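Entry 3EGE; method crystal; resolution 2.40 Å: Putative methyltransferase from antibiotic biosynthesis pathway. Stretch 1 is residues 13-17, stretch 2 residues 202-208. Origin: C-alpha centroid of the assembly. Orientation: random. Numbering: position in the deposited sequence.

Stretch 1 (13-17) SQTRV
Stretch 2 (202-208) AEVRAGI

The contact between residues 13-17 and 202-208 of this putative methyltransferase is a small docking of an irregular segment against the C-terminal part of a helix, held by one direct hydrogen bond, one water bridge and a few close packing contacts. It illustrates a general principle: past the regular helix a backbone carbonyl can accept a bond from a side chain distant in sequence, as Gly207 O does here; the smallest separation of touching residues is 188.

Stretch 2 is helical from Ala202 (phi/psi -46/-40) through Glu203 (-68/-32), Val204 (-70/-46) and Arg205 (-62/-34), with a 2.8 Å bond from Ala206 N to Ala202 O. The regularity then loosens. Gly207, at -82/0, makes only weak bonds from Gly207 N to Glu203 O (3.4 Å) and Val204 O (3.2 Å), and Ile208, at -123/107, turns into an extended conformation while Ile208 N lies 3.1 Å from Arg205 O. Stretch 1 has no regular structure: Gln14 (-107/-49), Thr15 (-99/-13) and Arg16 (-100/58) lead into an extended Val17 (-82/119). Within it, Ser13 OG donates to Arg16 O at 3.2 Å.

Thr15 sets the register, Thr15 CA lying 6.1 Å from Val204 CA, and its CA-to-CB bond points toward stretch 2. With chi1 in p, Thr15 CG2 and Thr15 OG1 both lie 3.6 Å from Glu203 O; Thr15 CG2 is also 4.1 Å from Val204 CA, and Thr15 OG1 also donates to a water oxygen at 2.5 Å. That water in turn donates to Val204 O at 2.8 Å, so a single solvent molecule bridges hydroxyl and helix carbonyl.

Thr15 OG1 also lies 3.9 Å from Gly207 CA. This approach depends on glycine: an ideal CB on Gly207 would fall 2.4 Å from Thr15 OG1, a clash, and 3.5 Å from Arg16 CG, which is tight.

Arg16 provides the direct bond. Its CA-to-CB bond points sideways, but chi1 to chi3 all in m (-56°, -65°, -65°), with chi4 at -78°, bring the end of the side chain nearer. Arg16 NH1 donates to Gly207 O over 2.9 Å at an N-H...O angle of 152°, and the carbonyl oxygen sits at the guanidinium edge, near its plane, a favourable donor geometry. Arg16 NE is satisfied elsewhere in the structure.

The CA-to-CB bond of Gln14 points toward stretch 2, and its side chain (chi1 and chi2 t, chi3 -81°) places Gln14 NE2 3.4 Å from Glu203 CB, a packing contact. Glu203 (p, m, chi3 37°) starts toward stretch 1, yet its end leads away. Altogether, 239 Å² is buried, summed over both sides.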

# COMPACT_ATOMS: atom_id res chain seq x y z
N SER A 13 -9.10 -8.43 -3.74
CA SER A 13 -9.74 -7.19 -4.28
C SER A 13 -11.28 -7.31 -4.24
O SER A 13 -11.97 -7.01 -5.23
CB SER A 13 -9.18 -6.86 -5.69
OG SER A 13 -9.36 -5.49 -6.09
N GLN A 14 -11.78 -7.80 -3.10
CA GLN A 14 -13.22 -7.89 -2.77
C GLN A 14 -13.47 -6.81 -1.70
O GLN A 14 -14.46 -6.08 -1.78
CB GLN A 14 -13.57 -9.28 -2.22
CG GLN A 14 -15.04 -9.47 -1.82
CD GLN A 14 -15.23 -10.68 -0.91
OE1 GLN A 14 -15.29 -11.83 -1.37
NE2 GLN A 14 -15.36 -10.42 0.40
N THR A 15 -12.61 -6.80 -0.67
CA THR A 15 -12.56 -5.74 0.34
C THR A 15 -11.42 -4.72 0.05
O THR A 15 -11.39 -3.66 0.66
CB THR A 15 -12.41 -6.32 1.78
OG1 THR A 15 -11.18 -7.04 1.90
CG2 THR A 15 -13.58 -7.25 2.11
N ARG A 16 -10.50 -5.04 -0.87
CA ARG A 16 -9.38 -4.16 -1.29
C ARG A 16 -9.74 -3.47 -2.60
O ARG A 16 -9.03 -3.55 -3.61
CB ARG A 16 -8.09 -4.97 -1.42
CG ARG A 16 -7.68 -5.73 -0.16
CD ARG A 16 -7.34 -4.80 0.98
NE ARG A 16 -6.16 -3.99 0.69
CZ ARG A 16 -4.89 -4.41 0.75
NH1 ARG A 16 -4.59 -5.64 1.12
NH2 ARG A 16 -3.91 -3.58 0.46
N VAL A 17 -10.85 -2.75 -2.56
CA VAL A 17 -11.40 -2.06 -3.73
C VAL A 17 -10.60 -0.73 -3.80
O VAL A 17 -10.62 0.03 -2.83
CB VAL A 17 -12.92 -1.82 -3.52
CG1 VAL A 17 -13.54 -1.10 -4.72
CG2 VAL A 17 -13.65 -3.20 -3.18
N ALA A 202 -14.71 -11.96 8.81
CA ALA A 202 -13.74 -12.88 8.19
C ALA A 202 -13.22 -12.41 6.83
O ALA A 202 -12.03 -12.53 6.55
CB ALA A 202 -14.36 -14.29 8.05
N GLU A 203 -14.10 -11.86 6.00
CA GLU A 203 -13.72 -11.35 4.67
C GLU A 203 -12.84 -10.12 4.73
O GLU A 203 -12.01 -9.94 3.83
CB GLU A 203 -14.91 -11.09 3.72
CG GLU A 203 -16.01 -10.10 4.14
CD GLU A 203 -17.10 -10.70 5.05
OE1 GLU A 203 -16.80 -11.57 5.94
OE2 GLU A 203 -18.27 -10.28 4.88
N VAL A 204 -13.02 -9.28 5.75
CA VAL A 204 -12.17 -8.09 5.91
C VAL A 204 -10.77 -8.58 6.29
O VAL A 204 -9.78 -8.14 5.70
CB VAL A 204 -12.77 -7.07 6.91
CG1 VAL A 204 -11.80 -5.90 7.17
CG2 VAL A 204 -14.13 -6.55 6.38
N ARG A 205 -10.71 -9.50 7.25
CA ARG A 205 -9.43 -10.12 7.65
C ARG A 205 -8.73 -10.89 6.52
O ARG A 205 -7.51 -10.88 6.44
CB ARG A 205 -9.61 -10.95 8.91
CG ARG A 205 -9.81 -10.05 10.10
CD ARG A 205 -10.07 -10.77 11.42
NE ARG A 205 -11.44 -11.29 11.51
CZ ARG A 205 -11.81 -12.57 11.43
NH1 ARG A 205 -10.95 -13.54 11.16
NH2 ARG A 205 -13.09 -12.87 11.55
N ALA A 206 -9.53 -11.52 5.66
CA ALA A 206 -9.06 -12.23 4.45
C ALA A 206 -8.28 -11.32 3.48
O ALA A 206 -7.33 -11.79 2.83
CB ALA A 206 -10.24 -12.86 3.72
N GLY A 207 -8.67 -10.05 3.39
CA GLY A 207 -7.96 -9.08 2.56
C GLY A 207 -6.73 -8.45 3.19
O GLY A 207 -6.12 -7.58 2.57
N ILE A 208 -6.39 -8.83 4.44
CA ILE A 208 -5.24 -8.28 5.17
C ILE A 208 -4.37 -9.51 5.52
O ILE A 208 -4.74 -10.35 6.38
CB ILE A 208 -5.70 -7.49 6.40
CG1 ILE A 208 -6.73 -6.40 6.00
CG2 ILE A 208 -4.48 -6.89 7.15
CD1 ILE A 208 -7.42 -5.74 7.17
O HOH W 1 -9.66 -6.19 3.66